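Local coordinates for mevalonate kinase, putative (Leishmania major, PDB 2HFS), which probably transfers a phosphate from ATP to (R)-mevalonate, giving (R)-5-phosphomevalonate and starting the route to isopentenyl diphosphate, at residues P7-T13 against A125-Q131; V22-H28 against K282-T286; M249-H253 against L279-L283. All coordinates share one frame; numbering follows the deposited sequence.

Interaction 1: P7-T13 against A125-Q131; sequences PVKSKTT and ALSELYQ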
# COMPACT_ATOMS: atom_id res chain seq x y z
N PRO A 7 5.22 -30.76 0.60
CA PRO A 7 6.32 -29.95 0.06
C PRO A 7 7.09 -30.68 -1.02
O PRO A 7 7.48 -31.84 -0.84
CB PRO A 7 7.22 -29.69 1.28
CG PRO A 7 6.41 -30.06 2.46
CD PRO A 7 5.46 -31.12 2.00
N VAL A 8 7.28 -30.00 -2.14
CA VAL A 8 7.97 -30.58 -3.28
C VAL A 8 9.43 -30.18 -3.24
O VAL A 8 10.30 -31.02 -3.42
CB VAL A 8 7.31 -30.20 -4.62
CG1 VAL A 8 8.05 -30.81 -5.79
CG2 VAL A 8 5.88 -30.66 -4.64
N LYS A 9 9.69 -28.89 -2.99
CA LYS A 9 11.04 -28.38 -2.79
C LYS A 9 11.44 -28.37 -1.28
O LYS A 9 10.58 -28.34 -0.39
CB LYS A 9 11.16 -26.96 -3.38
CG LYS A 9 10.91 -26.87 -4.89
CD LYS A 9 11.21 -25.48 -5.45
CE LYS A 9 12.70 -25.14 -5.44
NZ LYS A 9 13.06 -24.13 -6.48
N SER A 10 12.74 -28.38 -1.00
CA SER A 10 13.23 -28.32 0.37
C SER A 10 13.57 -26.88 0.80
O SER A 10 13.66 -26.57 1.99
CB SER A 10 14.44 -29.24 0.58
OG SER A 10 15.57 -28.80 -0.15
N LYS A 11 13.75 -26.01 -0.19
CA LYS A 11 14.11 -24.62 0.05
C LYS A 11 13.71 -23.86 -1.20
O LYS A 11 13.92 -24.36 -2.30
CB LYS A 11 15.63 -24.55 0.28
CG LYS A 11 16.22 -23.17 0.54
CD LYS A 11 17.78 -23.23 0.56
CE LYS A 11 18.36 -21.89 1.03
NZ LYS A 11 19.85 -21.90 1.33
N THR A 12 13.13 -22.66 -1.05
CA THR A 12 12.89 -21.78 -2.22
C THR A 12 14.18 -21.20 -2.79
O THR A 12 15.14 -20.95 -2.06
CB THR A 12 11.90 -20.63 -1.89
OG1 THR A 12 12.40 -19.86 -0.79
CG2 THR A 12 10.58 -21.20 -1.41
N THR A 13 14.18 -21.00 -4.11
CA THR A 13 15.33 -20.48 -4.86
C THR A 13 14.92 -19.30 -5.74
O THR A 13 15.77 -18.68 -6.40
CB THR A 13 15.95 -21.55 -5.78
OG1 THR A 13 14.96 -22.04 -6.71
CG2 THR A 13 16.40 -22.79 -4.99
N ALA A 125 5.92 -17.71 -2.09
CA ALA A 125 6.93 -18.68 -1.62
C ALA A 125 6.34 -20.06 -1.37
O ALA A 125 6.99 -21.06 -1.67
CB ALA A 125 7.62 -18.17 -0.38
N LEU A 126 5.14 -20.11 -0.79
CA LEU A 126 4.43 -21.37 -0.60
C LEU A 126 4.16 -22.02 -1.95
O LEU A 126 4.36 -23.24 -2.13
CB LEU A 126 3.13 -21.17 0.19
CG LEU A 126 3.28 -20.78 1.67
CD1 LEU A 126 1.92 -20.32 2.25
CD2 LEU A 126 3.84 -21.96 2.49
N SER A 127 3.70 -21.21 -2.91
CA SER A 127 3.46 -21.73 -4.25
C SER A 127 4.74 -22.37 -4.77
O SER A 127 4.70 -23.48 -5.32
CB SER A 127 3.00 -20.63 -5.21
OG SER A 127 2.74 -21.17 -6.50
N GLU A 128 5.87 -21.70 -4.58
CA GLU A 128 7.13 -22.30 -5.01
C GLU A 128 7.38 -23.63 -4.31
O GLU A 128 7.58 -24.65 -4.97
CB GLU A 128 8.33 -21.38 -4.82
CG GLU A 128 9.61 -22.05 -5.33
CD GLU A 128 10.85 -21.19 -5.32
OE1 GLU A 128 10.75 -19.97 -5.13
OE2 GLU A 128 11.94 -21.75 -5.54
N LEU A 129 7.37 -23.61 -2.98
CA LEU A 129 7.87 -24.73 -2.21
C LEU A 129 6.97 -25.95 -2.37
O LEU A 129 7.47 -27.08 -2.45
CB LEU A 129 7.99 -24.36 -0.75
CG LEU A 129 8.91 -25.28 0.06
CD1 LEU A 129 10.32 -24.76 -0.06
CD2 LEU A 129 8.48 -25.26 1.51
N TYR A 130 5.67 -25.71 -2.45
CA TYR A 130 4.68 -26.77 -2.65
C TYR A 130 4.34 -27.00 -4.13
O TYR A 130 3.50 -27.85 -4.48
CB TYR A 130 3.43 -26.47 -1.79
CG TYR A 130 3.76 -26.59 -0.31
CD1 TYR A 130 3.50 -27.76 0.39
CD2 TYR A 130 4.38 -25.53 0.38
CE1 TYR A 130 3.83 -27.89 1.75
CE2 TYR A 130 4.73 -25.65 1.73
CZ TYR A 130 4.46 -26.83 2.40
OH TYR A 130 4.78 -26.92 3.73
N GLN A 131 5.04 -26.26 -5.00
CA GLN A 131 4.83 -26.29 -6.46
C GLN A 131 3.35 -26.25 -6.83
O GLN A 131 2.82 -27.16 -7.48
CB GLN A 131 5.52 -27.51 -7.11
CG GLN A 131 7.04 -27.49 -7.11
CD GLN A 131 7.63 -26.56 -8.13
OE1 GLN A 131 7.69 -26.88 -9.32
NE2 GLN A 131 8.11 -25.40 -7.68
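K9 and E128 join the N-terminal arm to the last turn of helix 114-130 through a salt bridge, K9 NZ to E128 OE2 at 2.8 Å. E128 reaches the arm with CG trans to its backbone N (chi1 -178°) and an extended chain beyond. K9 crosses over it with a bend at chi3 (69°) that turns the ammonium back to the anti lone pair of OE2. The same oxygen takes T13 N at 2.8 Å, met on the syn side and well out of the carboxylate plane. T13 joins the cluster twice, since its OG1 also accepts a bond from K9 NZ while its backbone N holds OE2. OE1 is taken by N16 ND2 and G14 N, just past the arm.

The second tight spot is the helix end, where L129 O accepts V8 N and K9 N, each at 2.9 Å and in its carbonyl plane. L129 brings its CD1 to the arm, 3.6 Å from T12 N, and T12 CG2 packs against A125 O and L129 CD1. T12 OG1 is bonded to L49 N of strand 36-52, which also holds the arm. P7 lies alongside Y130, CG to CE1 at 3.4 Å, and the buried tyrosine also touches V91, L93 and L98.

Packing is looser toward solvent. V8 CB rests on Q131 CG at 3.7 Å, with both residues exposed. Q131 closes a Schellman motif, and its NE2 bonds back to E128 O.

The arm is thus held by polar bonds as well as by packing on L129 and Y130: backbone amides answer a carbonyl of the last helical turn, and four donors surround the E128 carboxylate, which would probably keep it ionised.

Interaction 2: V22-H28 against K282-T286; sequences VILFGEH and KLSGT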
# COMPACT_ATOMS: atom_id res chain seq x y z
N VAL A 22 0.97 2.78 -2.33
CA VAL A 22 0.50 4.10 -1.92
C VAL A 22 -0.78 4.45 -2.69
O VAL A 22 -0.95 4.04 -3.83
CB VAL A 22 1.55 5.26 -2.10
CG1 VAL A 22 2.90 4.89 -1.48
CG2 VAL A 22 1.73 5.64 -3.56
N ILE A 23 -1.68 5.19 -2.07
CA ILE A 23 -2.84 5.69 -2.80
C ILE A 23 -2.51 7.06 -3.37
O ILE A 23 -2.25 8.01 -2.62
CB ILE A 23 -4.09 5.71 -1.92
CG1 ILE A 23 -4.38 4.32 -1.37
CG2 ILE A 23 -5.27 6.19 -2.73
CD1 ILE A 23 -5.18 4.33 -0.10
N LEU A 24 -2.50 7.16 -4.70
CA LEU A 24 -2.21 8.42 -5.35
C LEU A 24 -3.43 9.32 -5.37
O LEU A 24 -3.33 10.51 -5.07
CB LEU A 24 -1.69 8.20 -6.77
CG LEU A 24 -0.29 7.59 -6.88
CD1 LEU A 24 0.12 7.67 -8.33
CD2 LEU A 24 0.71 8.32 -5.97
N PHE A 25 -4.58 8.74 -5.71
CA PHE A 25 -5.86 9.45 -5.69
C PHE A 25 -6.99 8.65 -5.09
O PHE A 25 -7.11 7.46 -5.34
CB PHE A 25 -6.29 9.83 -7.11
CG PHE A 25 -5.40 10.87 -7.76
CD1 PHE A 25 -5.73 12.23 -7.67
CD2 PHE A 25 -4.25 10.50 -8.44
CE1 PHE A 25 -4.94 13.19 -8.24
CE2 PHE A 25 -3.44 11.48 -9.03
CZ PHE A 25 -3.78 12.82 -8.92
N GLY A 26 -7.81 9.31 -4.28
CA GLY A 26 -9.17 8.87 -4.04
C GLY A 26 -9.45 8.05 -2.79
O GLY A 26 -10.49 7.44 -2.70
N GLU A 27 -8.53 8.05 -1.84
CA GLU A 27 -8.84 7.56 -0.49
C GLU A 27 -10.12 8.23 0.03
O GLU A 27 -10.35 9.43 -0.18
CB GLU A 27 -7.71 7.83 0.49
CG GLU A 27 -7.22 9.26 0.51
CD GLU A 27 -6.12 9.48 -0.52
OE1 GLU A 27 -4.99 8.97 -0.30
OE2 GLU A 27 -6.39 10.11 -1.57
N HIS A 28 -10.92 7.45 0.74
CA HIS A 28 -12.20 7.93 1.30
C HIS A 28 -13.34 8.12 0.30
O HIS A 28 -14.46 7.63 0.53
CB HIS A 28 -11.99 9.17 2.19
CG HIS A 28 -11.24 8.86 3.44
ND1 HIS A 28 -11.81 8.18 4.49
CD2 HIS A 28 -9.95 9.07 3.78
CE1 HIS A 28 -10.91 8.01 5.44
NE2 HIS A 28 -9.77 8.52 5.03
N LYS A 282 0.40 15.11 -0.98
CA LYS A 282 -0.89 14.94 -0.33
C LYS A 282 -0.79 13.81 0.66
O LYS A 282 0.09 12.95 0.55
CB LYS A 282 -1.98 14.62 -1.37
CG LYS A 282 -1.69 13.36 -2.23
CD LYS A 282 -2.80 13.08 -3.24
CE LYS A 282 -4.08 12.50 -2.60
NZ LYS A 282 -3.89 11.08 -2.18
N LEU A 283 -1.73 13.78 1.59
CA LEU A 283 -1.86 12.62 2.45
C LEU A 283 -2.19 11.41 1.58
O LEU A 283 -2.76 11.55 0.51
CB LEU A 283 -2.96 12.81 3.49
CG LEU A 283 -4.44 12.94 3.13
CD1 LEU A 283 -5.21 11.60 2.89
CD2 LEU A 283 -5.07 13.70 4.31
N SER A 284 -1.83 10.22 2.06
CA SER A 284 -2.09 9.00 1.30
C SER A 284 -2.74 7.98 2.21
O SER A 284 -2.12 7.53 3.17
CB SER A 284 -0.79 8.42 0.74
OG SER A 284 -1.04 7.19 0.06
N GLY A 285 -3.98 7.61 1.91
CA GLY A 285 -4.65 6.56 2.67
C GLY A 285 -5.61 7.12 3.69
O GLY A 285 -6.34 8.06 3.40
N THR A 286 -5.57 6.56 4.89
CA THR A 286 -6.56 6.86 5.93
C THR A 286 -6.54 8.33 6.36
O THR A 286 -7.58 8.91 6.61
CB THR A 286 -6.35 5.94 7.15
OG1 THR A 286 -6.63 4.59 6.76
CG2 THR A 286 -7.37 6.22 8.28
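E27 and K282 both start from the cramped first torsion, CG lying between backbone N and carbonyl carbon (chi1 51° and 57°). A bend at chi2 in E27 and a fold at chi3 and chi4 in K282 then carry the two charged ends toward each other from opposite directions. K282 NZ meets E27 OE2 at 2.8 Å on its syn side, with a weak second bond to OE1. Two carbonyls complete its surroundings: L24 O at 3.0 Å, approached from above its plane, and L283 O, approached nearly end-on.

E27 OE1 spends its anti lone pair on G285 N, 2.8 Å away. CB and CG of E27 press on G285 O, and I23 CD1 covers G285 CA at 3.6 Å. On the strand side, I23 N donates to S284 OG at 3.0 Å. Farther along, H28 NE2 donates in its ring plane to T286 O at 2.7 Å, with V204, V205 and V208 of helix 201-214 packing on the imidazole. L24 and F25 form a classic beta bulge against I37, just before the turn into E27.

The VILFGEH and KLSGT segments belong to the first and third conserved motifs of GHMP kinases, which line the active site in this family. Their meeting is buried and rich in polar bonds; the salt bridge and the carbonyl acceptors of K282 probably set the two motifs' relative position.

Interaction 3: M249-H253 against L279-L283; sequences MNANH and LGAKL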
# COMPACT_ATOMS: atom_id res chain seq x y z
N MSE A 249 -2.97 16.07 -7.63
CA MSE A 249 -2.70 15.55 -6.30
C MSE A 249 -2.90 16.63 -5.23
O MSE A 249 -3.50 16.39 -4.20
CB MSE A 249 -1.27 14.96 -6.21
CG MSE A 249 -1.13 13.59 -6.87
SE MSE A 249 0.74 13.19 -7.06
CE MSE A 249 1.16 12.76 -5.20
N ASN A 250 -2.40 17.84 -5.49
CA ASN A 250 -2.61 18.97 -4.57
C ASN A 250 -4.09 19.26 -4.38
O ASN A 250 -4.57 19.51 -3.26
CB ASN A 250 -1.88 20.22 -5.09
CG ASN A 250 -0.39 20.12 -4.93
OD1 ASN A 250 0.10 19.30 -4.16
ND2 ASN A 250 0.35 20.97 -5.65
N ALA A 251 -4.82 19.21 -5.49
CA ALA A 251 -6.25 19.48 -5.47
C ALA A 251 -6.95 18.40 -4.66
O ALA A 251 -7.87 18.70 -3.90
CB ALA A 251 -6.80 19.51 -6.89
N ASN A 252 -6.51 17.16 -4.83
CA ASN A 252 -7.05 16.05 -4.08
C ASN A 252 -6.80 16.20 -2.59
O ASN A 252 -7.71 16.00 -1.79
CB ASN A 252 -6.47 14.69 -4.57
CG ASN A 252 -7.35 13.47 -4.16
OD1 ASN A 252 -7.07 12.35 -4.61
ND2 ASN A 252 -8.38 13.68 -3.33
N HIS A 253 -5.57 16.55 -2.21
CA HIS A 253 -5.28 16.82 -0.79
C HIS A 253 -6.24 17.87 -0.25
O HIS A 253 -6.81 17.73 0.83
CB HIS A 253 -3.85 17.31 -0.60
CG HIS A 253 -3.50 17.54 0.83
ND1 HIS A 253 -3.18 16.52 1.70
CD2 HIS A 253 -3.44 18.68 1.56
CE1 HIS A 253 -2.93 17.01 2.89
NE2 HIS A 253 -3.07 18.32 2.84
N LEU A 279 6.11 18.26 -7.38
CA LEU A 279 5.10 18.54 -8.39
C LEU A 279 3.71 18.48 -7.77
O LEU A 279 2.82 19.22 -8.18
CB LEU A 279 5.18 17.54 -9.56
CG LEU A 279 6.48 17.42 -10.35
CD1 LEU A 279 6.28 16.45 -11.50
CD2 LEU A 279 6.92 18.80 -10.83
N GLY A 280 3.55 17.61 -6.78
CA GLY A 280 2.33 17.54 -5.97
C GLY A 280 2.63 16.79 -4.69
O GLY A 280 3.60 16.05 -4.63
N ALA A 281 1.78 16.96 -3.67
CA ALA A 281 1.98 16.27 -2.41
C ALA A 281 0.66 16.22 -1.66
O ALA A 281 -0.12 17.19 -1.68
CB ALA A 281 3.03 16.97 -1.57
N LYS A 282 0.40 15.11 -0.98
CA LYS A 282 -0.89 14.94 -0.33
C LYS A 282 -0.79 13.81 0.66
O LYS A 282 0.09 12.95 0.55
CB LYS A 282 -1.98 14.62 -1.37
CG LYS A 282 -1.69 13.36 -2.23
CD LYS A 282 -2.80 13.08 -3.24
CE LYS A 282 -4.08 12.50 -2.60
NZ LYS A 282 -3.89 11.08 -2.18
N LEU A 283 -1.73 13.78 1.59
CA LEU A 283 -1.86 12.62 2.45
C LEU A 283 -2.19 11.41 1.58
O LEU A 283 -2.76 11.55 0.51
CB LEU A 283 -2.96 12.81 3.49
CG LEU A 283 -4.44 12.94 3.13
CD1 LEU A 283 -5.21 11.60 2.89
CD2 LEU A 283 -5.07 13.70 4.31
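Helix 242-258 lies against the outer strand 280-284 of the C-terminal domain's antiparallel sheet, presenting M249, N250, N252 and H253 to it. The segments run 28° from parallel, their axes 6.6 Å apart at closest. G280 and K282 pair with strand 291-296, while the amides between and beyond them, A281 and L283, turn to helix side chains. A281 N donates to N250 OD1 at 2.9 Å, and L283 N to H253 ND1 at 3.1 Å, somewhat out of the ring plane. H253 CG stands trans to its backbone N (chi1 -178°), which carries the imidazole down the strand to that amide.

The aliphatic part of K282 packs against M249, N252 and H253. Its CB touches H253 CB at 3.4 Å, its CD sits 3.5 Å from M249 O, and its CE passes N252 OD1 on the way to E27. M249, a selenomethionine, crosses K282 at about a right angle and also packs on V293 and F25.

With ND1 accepting and NE2 bonded to E267, H253 probably carries its proton on NE2. Helix side chains here take the place of a further strand, satisfying two amides of the sheet's edge.

Interactions 2 and 3 form one continuous unit, with centres 9 Å apart, joined by K282 and L283 of strand 280-284, which both contacts share. F25 CZ lies 3.4 Å from M249 CG, and N252 OD1 makes a weak bond to G26 N. Helix 242-258 therefore backs the two signature motifs, which probably border the active site. Interaction 1 is remote, about 36 Å from interaction 2 and 43 Å from interaction 3 between centres, across the chain's centre from the latter. It fixes the arm leading into strand 17-25, the strand that interaction 2 uses at its far end.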